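Local structure of yersinopine synthase (Yersinia pestis, 6C4M) at residues F209-A222 with H237-A250. The protein catalyses the NADPH-dependent reductive condensation of pyruvate with a histidine-derived amine, the last step in making the metallophore yersinopine. Residues are numbered along the deposited sequence; the frame is centred on the assembly and turned at random.
Sequences FKQRIYLANQWGNA and HHIDTLPCSNLLAA
F209 and H237 lie in an offset stack, their ring centroids 3.8 Å apart and the planes only 14° from parallel. The imidazole covers one face of the phenyl ring: H237 ND1 stands 3.2 Å from F209 CZ, and H237 CB rests over the middle of the same ring as a CH-pi contact. Both imidazole nitrogens are bonded, ND1 to T83 and NE2 to D40, which fixes the rotation of the ring against F209. I239 follows, its CD1 approaching F209 CD1 obliquely and its CG2 lying beside I213 CG1.

Beyond this end strand 212-217 runs parallel to strand 240-243. Q211 O receives D240 N. I213 bonds to strand 240-243 through both its N, 2.9 Å from D240 O, and its O, which takes L242 N; L215 N donates to L242 O, and L215 O accepts from C244 N, just past the strand. One face of the ladder carries R212, Y214, D240 and L242. With chi1 at 65°, R212 CG sits between its backbone N and carbonyl carbon, and a bend at chi3 brings NH1 3.3 Å from D240 OD2, a salt bridge whose hydrogen bond is weak. L242 CD1 meets the guanidinium at its edge, while L242 CD2 packs 3.4 Å from Y214 CE2. Y214 also receives C244 SG at its ring edge, 5.2 Å from the centroid, and its hydroxyl bonds to D328.

Where strand 240-243 gives way to the loop, A216 CB packs against C244 CB and A250 CB, and L247 CD2 reaches A216 O. N246 is the N-cap of helix 247-251, its OD1 accepting from A249 N. Linked through helix 225-235, which packs on L215 and T241, the two strands form a beta-alpha-beta crossover within the mixed sheet that also holds strands 25-28 and 49-52, which are followed by the NADP(+)-binding residues A30-A33 and N53-K58, as in a Rossmann-type fold.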
ATOM      1  N   PHE A 209       3.770  25.970   0.108  1.00 37.11           N
ATOM      2  CA  PHE A 209       3.599  26.557  -1.214  1.00 42.15           C
ATOM      3  C   PHE A 209       3.877  25.500  -2.279  1.00 46.39           C
ATOM      4  O   PHE A 209       4.696  24.599  -2.080  1.00 37.94           O
ATOM      5  CB  PHE A 209       4.525  27.772  -1.399  1.00 40.09           C
ATOM      6  CG  PHE A 209       4.159  28.941  -0.515  1.00 37.67           C
ATOM      7  CD1 PHE A 209       3.040  29.705  -0.786  1.00 36.88           C
ATOM      8  CD2 PHE A 209       4.916  29.247   0.599  1.00 39.18           C
ATOM      9  CE1 PHE A 209       2.697  30.762   0.032  1.00 37.68           C
ATOM     10  CE2 PHE A 209       4.583  30.290   1.419  1.00 44.78           C
ATOM     11  CZ  PHE A 209       3.472  31.060   1.140  1.00 43.70           C
ATOM     12  N   LYS A 210       3.181  25.608  -3.411  1.00 41.70           N
ATOM     13  CA  LYS A 210       3.428  24.707  -4.529  1.00 44.62           C
ATOM     14  C   LYS A 210       4.787  25.014  -5.154  1.00 40.95           C
ATOM     15  O   LYS A 210       5.317  26.114  -5.012  1.00 37.16           O
ATOM     16  CB  LYS A 210       2.333  24.834  -5.591  1.00 43.25           C
ATOM     17  CG  LYS A 210       0.894  24.488  -5.131  1.00 41.60           C
ATOM     18  CD  LYS A 210       0.649  23.042  -4.891  1.00 51.69           C
ATOM     19  CE  LYS A 210      -0.806  22.849  -4.440  1.00 56.84           C
ATOM     20  NZ  LYS A 210      -1.060  21.452  -3.896  1.00 68.84           N
ATOM     21  N   GLN A 211       5.346  24.038  -5.884  1.00 40.70           N
ATOM     22  CA  GLN A 211       6.639  24.276  -6.536  1.00 45.90           C
ATOM     23  C   GLN A 211       6.484  24.960  -7.892  1.00 47.58           C
ATOM     24  O   GLN A 211       7.342  25.769  -8.275  1.00 47.77           O
ATOM     25  CB  GLN A 211       7.438  22.976  -6.686  1.00 51.34           C
ATOM     26  CG  GLN A 211       6.707  21.811  -7.327  1.00 53.64           C
ATOM     27  CD  GLN A 211       7.510  20.497  -7.255  1.00 57.45           C
ATOM     28  OE1 GLN A 211       6.997  19.460  -6.822  1.00 51.60           O
ATOM     29  NE2 GLN A 211       8.761  20.543  -7.691  1.00 54.71           N
ATOM     30  N   ARG A 212       5.425  24.653  -8.644  1.00 41.43           N
ATOM     31  CA  ARG A 212       5.171  25.411  -9.858  1.00 42.39           C
ATOM     32  C   ARG A 212       3.677  25.495 -10.149  1.00 36.86           C
ATOM     33  O   ARG A 212       2.869  24.682  -9.682  1.00 37.92           O
ATOM     34  CB  ARG A 212       5.931  24.834 -11.063  1.00 44.71           C
ATOM     35  CG  ARG A 212       5.573  23.446 -11.539  1.00 40.49           C
ATOM     36  CD  ARG A 212       6.648  23.002 -12.575  1.00 49.03           C
ATOM     37  NE  ARG A 212       7.808  22.391 -11.923  1.00 56.63           N
ATOM     38  CZ  ARG A 212       9.010  22.931 -11.759  1.00 60.06           C
ATOM     39  NH1 ARG A 212       9.311  24.141 -12.232  1.00 68.14           N
ATOM     40  NH2 ARG A 212       9.942  22.231 -11.119  1.00 54.09           N
ATOM     41  N   ILE A 213       3.339  26.530 -10.914  1.00 35.96           N
ATOM     42  CA  ILE A 213       2.002  26.790 -11.413  1.00 37.40           C
ATOM     43  C   ILE A 213       2.124  27.011 -12.907  1.00 35.36           C
ATOM     44  O   ILE A 213       3.070  27.656 -13.376  1.00 40.53           O
ATOM     45  CB  ILE A 213       1.378  28.026 -10.737  1.00 37.98           C
ATOM     46  CG1 ILE A 213       1.223  27.821  -9.224  1.00 40.34           C
ATOM     47  CG2 ILE A 213       0.067  28.352 -11.357  1.00 45.02           C
ATOM     48  CD1 ILE A 213       0.314  26.662  -8.828  1.00 42.38           C
ATOM     49  N   TYR A 214       1.172  26.486 -13.653  1.00 28.59           N
ATOM     50  CA  TYR A 214       1.092  26.705 -15.085  1.00 31.19           C
ATOM     51  C   TYR A 214       0.071  27.804 -15.328  1.00 34.35           C
ATOM     52  O   TYR A 214      -0.989  27.809 -14.704  1.00 30.29           O
ATOM     53  CB  TYR A 214       0.675  25.427 -15.815  1.00 30.26           C
ATOM     54  CG  TYR A 214       1.678  24.315 -15.713  1.00 29.92           C
ATOM     55  CD1 TYR A 214       1.665  23.444 -14.635  1.00 32.07           C
ATOM     56  CD2 TYR A 214       2.650  24.135 -16.691  1.00 33.50           C
ATOM     57  CE1 TYR A 214       2.596  22.425 -14.530  1.00 32.36           C
ATOM     58  CE2 TYR A 214       3.589  23.111 -16.589  1.00 36.23           C
ATOM     59  CZ  TYR A 214       3.533  22.254 -15.516  1.00 33.51           C
ATOM     60  OH  TYR A 214       4.457  21.258 -15.399  1.00 37.59           O
ATOM     61  N   LEU A 215       0.386  28.758 -16.202  1.00 30.49           N
ATOM     62  CA  LEU A 215      -0.624  29.753 -16.503  1.00 32.25           C
ATOM     63  C   LEU A 215      -0.536  30.180 -17.959  1.00 34.40           C
ATOM     64  O   LEU A 215       0.420  29.863 -18.671  1.00 31.09           O
ATOM     65  CB  LEU A 215      -0.521  30.932 -15.539  1.00 35.77           C
ATOM     66  CG  LEU A 215       0.771  31.745 -15.463  1.00 46.23           C
ATOM     67  CD1 LEU A 215       0.986  32.476 -16.696  1.00 51.59           C
ATOM     68  CD2 LEU A 215       0.690  32.740 -14.311  1.00 45.24           C
ATOM     69  N   ALA A 216      -1.563  30.918 -18.389  1.00 29.70           N
ATOM     70  CA  ALA A 216      -1.657  31.424 -19.754  1.00 27.18           C
ATOM     71  C   ALA A 216      -2.761  32.472 -19.796  1.00 30.18           C
ATOM     72  O   ALA A 216      -3.652  32.485 -18.946  1.00 29.02           O
ATOM     73  CB  ALA A 216      -1.964  30.295 -20.750  1.00 29.80           C
ATOM     74  N   ASN A 217      -2.671  33.375 -20.775  1.00 33.36           N
ATOM     75  CA  ASN A 217      -3.791  34.212 -21.168  1.00 30.64           C
ATOM     76  C   ASN A 217      -4.289  33.746 -22.524  1.00 31.05           C
ATOM     77  O   ASN A 217      -3.727  32.842 -23.139  1.00 34.41           O
ATOM     78  CB  ASN A 217      -3.394  35.684 -21.197  1.00 37.06           C
ATOM     79  CG  ASN A 217      -2.292  35.970 -22.191  1.00 37.46           C
ATOM     80  OD1 ASN A 217      -2.265  35.414 -23.290  1.00 41.93           O
ATOM     81  ND2 ASN A 217      -1.386  36.853 -21.814  1.00 38.29           N
ATOM     82  N   GLN A 218      -5.387  34.331 -22.962  1.00 29.31           N
ATOM     83  CA  GLN A 218      -6.017  33.826 -24.164  1.00 33.63           C
ATOM     84  C   GLN A 218      -5.134  33.978 -25.391  1.00 36.73           C
ATOM     85  O   GLN A 218      -5.369  33.290 -26.387  1.00 40.36           O
ATOM     86  CB  GLN A 218      -7.361  34.527 -24.393  1.00 34.20           C
ATOM     87  CG  GLN A 218      -7.318  36.033 -24.743  1.00 31.22           C
ATOM     88  CD  GLN A 218      -7.483  36.928 -23.519  1.00 32.70           C
ATOM     89  OE1 GLN A 218      -6.827  36.745 -22.499  1.00 28.58           O
ATOM     90  NE2 GLN A 218      -8.394  37.887 -23.613  1.00 36.89           N
ATOM     91  N   TRP A 219      -4.143  34.870 -25.361  1.00 40.01           N
ATOM     92  CA  TRP A 219      -3.290  35.074 -26.524  1.00 39.18           C
ATOM     93  C   TRP A 219      -2.032  34.204 -26.495  1.00 43.38           C
ATOM     94  O   TRP A 219      -1.287  34.181 -27.479  1.00 46.29           O
ATOM     95  CB  TRP A 219      -2.914  36.571 -26.641  1.00 38.52           C
ATOM     96  CG  TRP A 219      -4.126  37.484 -26.585  1.00 31.54           C
ATOM     97  CD1 TRP A 219      -5.132  37.573 -27.504  1.00 34.95           C
ATOM     98  CD2 TRP A 219      -4.455  38.417 -25.547  1.00 31.08           C
ATOM     99  NE1 TRP A 219      -6.057  38.502 -27.109  1.00 37.11           N
ATOM    100  CE2 TRP A 219      -5.675  39.022 -25.902  1.00 33.37           C
ATOM    101  CE3 TRP A 219      -3.833  38.796 -24.352  1.00 39.21           C
ATOM    102  CZ2 TRP A 219      -6.295  39.986 -25.109  1.00 34.05           C
ATOM    103  CZ3 TRP A 219      -4.443  39.756 -23.561  1.00 38.49           C
ATOM    104  CH2 TRP A 219      -5.673  40.341 -23.943  1.00 33.54           C
ATOM    105  N   GLY A 220      -1.789  33.468 -25.413  1.00 42.94           N
ATOM    106  CA  GLY A 220      -0.510  32.784 -25.271  1.00 48.08           C
ATOM    107  C   GLY A 220       0.670  33.731 -25.150  1.00 43.10           C
ATOM    108  O   GLY A 220       1.813  33.327 -25.387  1.00 49.62           O
ATOM    109  N   ASN A 221       0.415  34.986 -24.787  1.00 46.99           N
ATOM    110  CA  ASN A 221       1.449  36.024 -24.727  1.00 43.99           C
ATOM    111  C   ASN A 221       2.147  35.943 -23.374  1.00 52.66           C
ATOM    112  O   ASN A 221       1.677  36.530 -22.392  1.00 47.64           O
ATOM    113  CB  ASN A 221       0.854  37.423 -24.944  1.00 43.89           C
ATOM    114  CG  ASN A 221       1.837  38.546 -24.562  1.00 61.01           C
ATOM    115  OD1 ASN A 221       3.060  38.324 -24.434  1.00 55.76           O
ATOM    116  ND2 ASN A 221       1.304  39.761 -24.389  1.00 62.36           N
ATOM    117  N   ALA A 222       3.305  35.257 -23.331  1.00 48.80           N
ATOM    118  CA  ALA A 222       4.052  35.094 -22.080  1.00 46.78           C
ATOM    119  C   ALA A 222       4.584  36.403 -21.504  1.00 48.89           C
ATOM    120  O   ALA A 222       4.840  36.477 -20.295  1.00 49.94           O
ATOM    121  CB  ALA A 222       5.232  34.152 -22.279  1.00 37.76           C
ATOM    122  N   HIS A 237       7.541  33.420  -2.988  1.00 45.70           N
ATOM    123  CA  HIS A 237       7.472  32.139  -2.299  1.00 41.87           C
ATOM    124  C   HIS A 237       8.197  31.050  -3.077  1.00 45.05           C
ATOM    125  O   HIS A 237       8.021  29.861  -2.797  1.00 41.90           O
ATOM    126  CB  HIS A 237       6.013  31.752  -2.042  1.00 42.92           C
ATOM    127  CG  HIS A 237       5.267  32.768  -1.241  1.00 42.29           C
ATOM    128  ND1 HIS A 237       5.622  33.102   0.050  1.00 43.13           N
ATOM    129  CD2 HIS A 237       4.222  33.573  -1.566  1.00 39.11           C
ATOM    130  CE1 HIS A 237       4.807  34.045   0.497  1.00 45.62           C
ATOM    131  NE2 HIS A 237       3.955  34.355  -0.467  1.00 37.83           N
ATOM    132  N   HIS A 238       9.030  31.445  -4.039  1.00 47.91           N
ATOM    133  CA  HIS A 238       9.862  30.523  -4.800  1.00 48.83           C
ATOM    134  C   HIS A 238       9.027  29.597  -5.656  1.00 46.87           C
ATOM    135  O   HIS A 238       9.451  28.496  -5.989  1.00 44.65           O
ATOM    136  CB  HIS A 238      10.784  29.713  -3.885  1.00 54.00           C
ATOM    137  CG  HIS A 238      11.643  30.571  -3.013  1.00 57.08           C
ATOM    138  ND1 HIS A 238      11.951  31.874  -3.337  1.00 59.63           N
ATOM    139  CD2 HIS A 238      12.230  30.332  -1.817  1.00 60.66           C
ATOM    140  CE1 HIS A 238      12.707  32.396  -2.389  1.00 61.31           C
ATOM    141  NE2 HIS A 238      12.888  31.482  -1.454  1.00 62.60           N
ATOM    142  N   ILE A 239       7.841  30.056  -6.023  1.00 39.35           N
ATOM    143  CA  ILE A 239       6.950  29.310  -6.891  1.00 44.06           C
ATOM    144  C   ILE A 239       7.343  29.618  -8.326  1.00 41.09           C
ATOM    145  O   ILE A 239       7.329  30.781  -8.749  1.00 40.80           O
ATOM    146  CB  ILE A 239       5.484  29.689  -6.622  1.00 41.80           C
ATOM    147  CG1 ILE A 239       5.130  29.406  -5.161  1.00 38.48           C
ATOM    148  CG2 ILE A 239       4.550  28.969  -7.578  1.00 37.18           C
ATOM    149  CD1 ILE A 239       3.925  30.206  -4.693  1.00 39.71           C
ATOM    150  N   ASP A 240       7.647  28.585  -9.094  1.00 44.26           N
ATOM    151  CA  ASP A 240       7.916  28.799 -10.507  1.00 50.20           C
ATOM    152  C   ASP A 240       6.618  28.975 -11.273  1.00 48.19           C
ATOM    153  O   ASP A 240       5.601  28.356 -10.964  1.00 46.40           O
ATOM    154  CB  ASP A 240       8.708  27.629 -11.084  1.00 56.39           C
ATOM    155  CG  ASP A 240      10.122  27.580 -10.539  1.00 55.40           C
ATOM    156  OD1 ASP A 240      10.668  28.672 -10.260  1.00 49.80           O
ATOM    157  OD2 ASP A 240      10.663  26.470 -10.375  1.00 62.95           O
ATOM    158  N   THR A 241       6.669  29.820 -12.290  1.00 44.71           N
ATOM    159  CA  THR A 241       5.545  30.045 -13.180  1.00 42.15           C
ATOM    160  C   THR A 241       5.935  29.609 -14.583  1.00 43.51           C
ATOM    161  O   THR A 241       6.990  29.994 -15.095  1.00 42.85           O
ATOM    162  CB  THR A 241       5.133  31.511 -13.167  1.00 46.36           C
ATOM    163  OG1 THR A 241       6.292  32.344 -13.371  1.00 48.09           O
ATOM    164  CG2 THR A 241       4.496  31.832 -11.829  1.00 44.89           C
ATOM    165  N   LEU A 242       5.096  28.796 -15.190  1.00 33.99           N
ATOM    166  CA  LEU A 242       5.384  28.203 -16.488  1.00 32.21           C
ATOM    167  C   LEU A 242       4.299  28.605 -17.478  1.00 31.22           C
ATOM    168  O   LEU A 242       3.136  28.176 -17.337  1.00 30.28           O
ATOM    169  CB  LEU A 242       5.463  26.693 -16.379  1.00 29.22           C
ATOM    170  CG  LEU A 242       6.771  25.998 -15.973  1.00 38.32           C
ATOM    171  CD1 LEU A 242       7.162  26.334 -14.546  1.00 47.52           C
ATOM    172  CD2 LEU A 242       6.617  24.492 -16.125  1.00 44.55           C
ATOM    173  N   PRO A 243       4.621  29.404 -18.481  1.00 36.15           N
ATOM    174  CA  PRO A 243       3.601  29.915 -19.400  1.00 33.64           C
ATOM    175  C   PRO A 243       3.251  28.898 -20.466  1.00 41.13           C
ATOM    176  O   PRO A 243       4.100  28.129 -20.910  1.00 38.04           O
ATOM    177  CB  PRO A 243       4.283  31.139 -20.010  1.00 33.01           C
ATOM    178  CG  PRO A 243       5.740  30.780 -19.978  1.00 42.06           C
ATOM    179  CD  PRO A 243       5.941  30.002 -18.719  1.00 41.84           C
ATOM    180  N   CYS A 244       1.983  28.906 -20.884  1.00 31.61           N
ATOM    181  CA  CYS A 244       1.471  27.909 -21.812  1.00 37.15           C
ATOM    182  C   CYS A 244       0.943  28.591 -23.065  1.00 34.70           C
ATOM    183  O   CYS A 244       0.778  29.806 -23.100  1.00 35.93           O
ATOM    184  CB  CYS A 244       0.385  27.054 -21.138  1.00 35.03           C
ATOM    185  SG  CYS A 244       1.031  26.235 -19.631  1.00 34.82           S
ATOM    186  N   SER A 245       0.648  27.788 -24.099  1.00 41.35           N
ATOM    187  CA  SER A 245       0.306  28.355 -25.406  1.00 38.69           C
ATOM    188  C   SER A 245      -1.089  28.957 -25.407  1.00 41.69           C
ATOM    189  O   SER A 245      -1.391  29.818 -26.234  1.00 39.71           O
ATOM    190  CB  SER A 245       0.372  27.295 -26.509  1.00 41.73           C
ATOM    191  OG  SER A 245       1.627  26.661 -26.538  1.00 60.84           O
ATOM    192  N   ASN A 246      -1.963  28.475 -24.536  1.00 38.26           N
ATOM    193  CA  ASN A 246      -3.327  28.956 -24.469  1.00 35.31           C
ATOM    194  C   ASN A 246      -3.887  28.570 -23.108  1.00 35.99           C
ATOM    195  O   ASN A 246      -3.217  27.911 -22.301  1.00 34.65           O
ATOM    196  CB  ASN A 246      -4.154  28.411 -25.641  1.00 32.60           C
ATOM    197  CG  ASN A 246      -4.137  26.909 -25.722  1.00 39.79           C
ATOM    198  OD1 ASN A 246      -4.609  26.225 -24.820  1.00 36.86           O
ATOM    199  ND2 ASN A 246      -3.596  26.381 -26.820  1.00 42.65           N
ATOM    200  N   LEU A 247      -5.131  28.976 -22.867  1.00 28.59           N
ATOM    201  CA  LEU A 247      -5.748  28.793 -21.559  1.00 29.68           C
ATOM    202  C   LEU A 247      -5.880  27.307 -21.234  1.00 27.30           C
ATOM    203  O   LEU A 247      -5.486  26.860 -20.154  1.00 25.95           O
ATOM    204  CB  LEU A 247      -7.121  29.483 -21.523  1.00 32.04           C
ATOM    205  CG  LEU A 247      -7.000  31.006 -21.678  1.00 32.40           C
ATOM    206  CD1 LEU A 247      -8.280  31.635 -22.262  1.00 30.64           C
ATOM    207  CD2 LEU A 247      -6.613  31.657 -20.317  1.00 29.93           C
ATOM    208  N   LEU A 248      -6.371  26.519 -22.186  1.00 33.80           N
ATOM    209  CA  LEU A 248      -6.546  25.085 -21.945  1.00 35.98           C
ATOM    210  C   LEU A 248      -5.205  24.403 -21.694  1.00 38.71           C
ATOM    211  O   LEU A 248      -5.123  23.471 -20.882  1.00 33.44           O
ATOM    212  CB  LEU A 248      -7.250  24.460 -23.141  1.00 38.40           C
ATOM    213  CG  LEU A 248      -8.262  23.322 -23.057  1.00 45.48           C
ATOM    214  CD1 LEU A 248      -9.192  23.352 -21.825  1.00 40.59           C
ATOM    215  CD2 LEU A 248      -9.073  23.417 -24.336  1.00 42.79           C
ATOM    216  N   ALA A 249      -4.143  24.869 -22.362  1.00 31.95           N
ATOM    217  CA  ALA A 249      -2.831  24.271 -22.202  1.00 30.55           C
ATOM    218  C   ALA A 249      -2.244  24.523 -20.822  1.00 33.27           C
ATOM    219  O   ALA A 249      -1.270  23.862 -20.457  1.00 32.02           O
ATOM    220  CB  ALA A 249      -1.870  24.785 -23.263  1.00 36.31           C
ATOM    221  N   ALA A 250      -2.792  25.470 -20.060  1.00 26.94           N
ATOM    222  CA  ALA A 250      -2.466  25.577 -18.638  1.00 29.64           C
ATOM    223  C   ALA A 250      -3.457  24.792 -17.773  1.00 28.72           C
ATOM    224  O   ALA A 250      -3.047  24.153 -16.794  1.00 24.00           O
ATOM    225  CB  ALA A 250      -2.467  27.036 -18.185  1.00 27.27           C
TER
HETATM  226  O   HOH W   1      -6.645  30.588 -25.151  1.00 50.58           O